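Local structure of rieske iron-sulfur protein soxF (Sulfolobus acidocaldarius, 1JM1) at residues Ile60-Tyr65 / Gly166-Tyr171. The protein carries a Rieske-type [2Fe-2S] cluster and probably serves in electron transfer within the archaeal respiratory chain. Numbering follows the deposited sequence.
Sequences IPNPYY and GTNAPY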
loop_
_atom_site.group_PDB
_atom_site.type_symbol
_atom_site.label_atom_id
_atom_site.label_comp_id
_atom_site.label_asym_id
_atom_site.label_seq_id
_atom_site.Cartn_x
_atom_site.Cartn_y
_atom_site.Cartn_z
ATOM N N ILE A 60 7.021 10.463 0.869
ATOM C CA ILE A 60 5.713 10.794 1.450
ATOM C C ILE A 60 5.897 10.706 2.976
ATOM O O ILE A 60 6.773 10.000 3.491
ATOM C CB ILE A 60 4.598 9.943 0.938
ATOM C CG1 ILE A 60 4.711 8.486 1.383
ATOM C CG2 ILE A 60 4.476 10.018 -0.576
ATOM C CD1 ILE A 60 3.690 7.531 0.834
ATOM N N PRO A 61 5.020 11.369 3.757
ATOM C CA PRO A 61 5.190 11.316 5.206
ATOM C C PRO A 61 4.729 9.999 5.769
ATOM O O PRO A 61 3.868 9.333 5.216
ATOM C CB PRO A 61 4.280 12.474 5.707
ATOM C CG PRO A 61 3.889 13.283 4.508
ATOM C CD PRO A 61 3.966 12.297 3.343
ATOM N N ASN A 62 5.275 9.653 6.965
ATOM C CA ASN A 62 4.713 8.606 7.756
ATOM C C ASN A 62 3.780 9.218 8.777
ATOM O O ASN A 62 4.252 9.720 9.821
ATOM C CB ASN A 62 5.768 7.771 8.499
ATOM C CG ASN A 62 5.117 6.773 9.407
ATOM O OD1 ASN A 62 3.917 6.449 9.234
ATOM N ND2 ASN A 62 5.832 6.252 10.370
ATOM N N PRO A 63 2.453 9.200 8.577
ATOM C CA PRO A 63 1.550 9.861 9.540
ATOM C C PRO A 63 1.485 9.177 10.887
ATOM O O PRO A 63 0.949 9.755 11.836
ATOM C CB PRO A 63 0.189 9.811 8.825
ATOM C CG PRO A 63 0.283 8.625 7.977
ATOM C CD PRO A 63 1.716 8.556 7.460
ATOM N N TYR A 64 2.001 7.955 10.997
ATOM C CA TYR A 64 2.006 7.191 12.242
ATOM C C TYR A 64 3.296 7.391 13.060
ATOM O O TYR A 64 3.435 6.715 14.080
ATOM C CB TYR A 64 1.747 5.734 11.962
ATOM C CG TYR A 64 0.369 5.386 11.525
ATOM C CD1 TYR A 64 0.047 5.152 10.190
ATOM C CD2 TYR A 64 -0.640 5.213 12.453
ATOM C CE1 TYR A 64 -1.239 4.785 9.825
ATOM C CE2 TYR A 64 -1.904 4.796 12.104
ATOM C CZ TYR A 64 -2.211 4.578 10.774
ATOM O OH TYR A 64 -3.467 4.123 10.485
ATOM N N TYR A 65 4.165 8.327 12.679
ATOM C CA TYR A 65 5.383 8.555 13.492
ATOM C C TYR A 65 5.001 8.773 14.943
ATOM O O TYR A 65 4.114 9.576 15.263
ATOM C CB TYR A 65 6.095 9.783 12.932
ATOM C CG TYR A 65 7.299 10.175 13.780
ATOM C CD1 TYR A 65 8.493 9.571 13.630
ATOM C CD2 TYR A 65 7.234 11.115 14.785
ATOM C CE1 TYR A 65 9.610 9.917 14.391
ATOM C CE2 TYR A 65 8.343 11.488 15.527
ATOM C CZ TYR A 65 9.525 10.876 15.293
ATOM O OH TYR A 65 10.626 11.278 16.068
ATOM N N GLY A 166 8.205 -4.245 6.041
ATOM C CA GLY A 166 7.487 -3.911 7.252
ATOM C C GLY A 166 6.225 -3.135 6.905
ATOM O O GLY A 166 5.890 -2.984 5.753
ATOM N N THR A 167 5.541 -2.649 7.950
ATOM C CA THR A 167 4.440 -1.713 7.778
ATOM C C THR A 167 4.588 -0.614 8.798
ATOM O O THR A 167 5.240 -0.797 9.827
ATOM C CB THR A 167 3.044 -2.361 7.874
ATOM O OG1 THR A 167 2.786 -2.772 9.217
ATOM C CG2 THR A 167 2.922 -3.564 6.953
ATOM N N ASN A 168 3.957 0.529 8.546
ATOM C CA ASN A 168 4.003 1.629 9.497
ATOM C C ASN A 168 2.917 1.552 10.549
ATOM O O ASN A 168 2.929 2.338 11.510
ATOM C CB ASN A 168 3.961 2.996 8.824
ATOM C CG ASN A 168 2.646 3.296 8.119
ATOM O OD1 ASN A 168 1.829 2.373 7.906
ATOM N ND2 ASN A 168 2.452 4.539 7.724
ATOM N N ALA A 169 1.970 0.607 10.427
ATOM C CA ALA A 169 0.788 0.537 11.278
ATOM C C ALA A 169 0.180 -0.808 11.150
ATOM O O ALA A 169 0.359 -1.515 10.115
ATOM C CB ALA A 169 -0.200 1.601 10.830
ATOM N N PRO A 170 -0.636 -1.218 12.112
ATOM C CA PRO A 170 -1.461 -2.433 11.958
ATOM C C PRO A 170 -2.510 -2.235 10.879
ATOM O O PRO A 170 -3.080 -1.146 10.703
ATOM C CB PRO A 170 -2.151 -2.555 13.336
ATOM C CG PRO A 170 -2.195 -1.128 13.850
ATOM C CD PRO A 170 -0.899 -0.529 13.396
ATOM N N TYR A 171 -2.809 -3.321 10.194
ATOM C CA TYR A 171 -3.944 -3.384 9.276
ATOM C C TYR A 171 -5.254 -3.348 10.070
ATOM O O TYR A 171 -5.273 -3.417 11.315
ATOM C CB TYR A 171 -3.854 -4.676 8.469
ATOM C CG TYR A 171 -2.628 -4.835 7.602
ATOM C CD1 TYR A 171 -2.187 -6.105 7.272
ATOM C CD2 TYR A 171 -1.911 -3.767 7.084
ATOM C CE1 TYR A 171 -1.097 -6.304 6.472
ATOM C CE2 TYR A 171 -0.798 -3.968 6.269
ATOM C CZ TYR A 171 -0.388 -5.234 5.963
ATOM O OH TYR A 171 0.711 -5.381 5.163
HETATM O O HOH W 1 5.000 4.126 12.118
#
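Asn168 ND2 donates to Asn62 OD1 at 2.8 Å, the one direct hydrogen bond between the loops that follow strands 59-61 and 161-167. The donor stands above the carbonyl plane of Asn62, and the two amide planes are turned 36° apart. From the opposite face of that plane Tyr64 N reaches the same oxygen at 3.0 Å, an Asx turn that overlaps the type I turn Asn62-Tyr65. A water bridges the segments, accepting from Asn62 ND2 at 2.9 Å and donating to Asn168 O. Asn62 ND2 is also hydrogen-bonded to Ile75 O, and Asn168 OD1 to Ile150 N. The apolar part is a CH-pi contact: Ala169 CB sits over the centre of the Tyr64 ring, 3.5 Å from its centroid. Asn168 ND2 comes close to the ring edge, 3.5 Å from Tyr64 CD1. Tyr64 OH is hydrogen-bonded to Pro147 O and Arg146 NH1; the Tyr64 side chain is about 13 Å from the [2Fe-2S] cluster. An alanine in place of Asn62 would probably leave Tyr64 N and Asn168 ND2 without their shared acceptor, and Ile75 O and the water without the ND2 donor. The buried side-chain oxygen of Asn62 thus couples its own turn to the neighbouring loop.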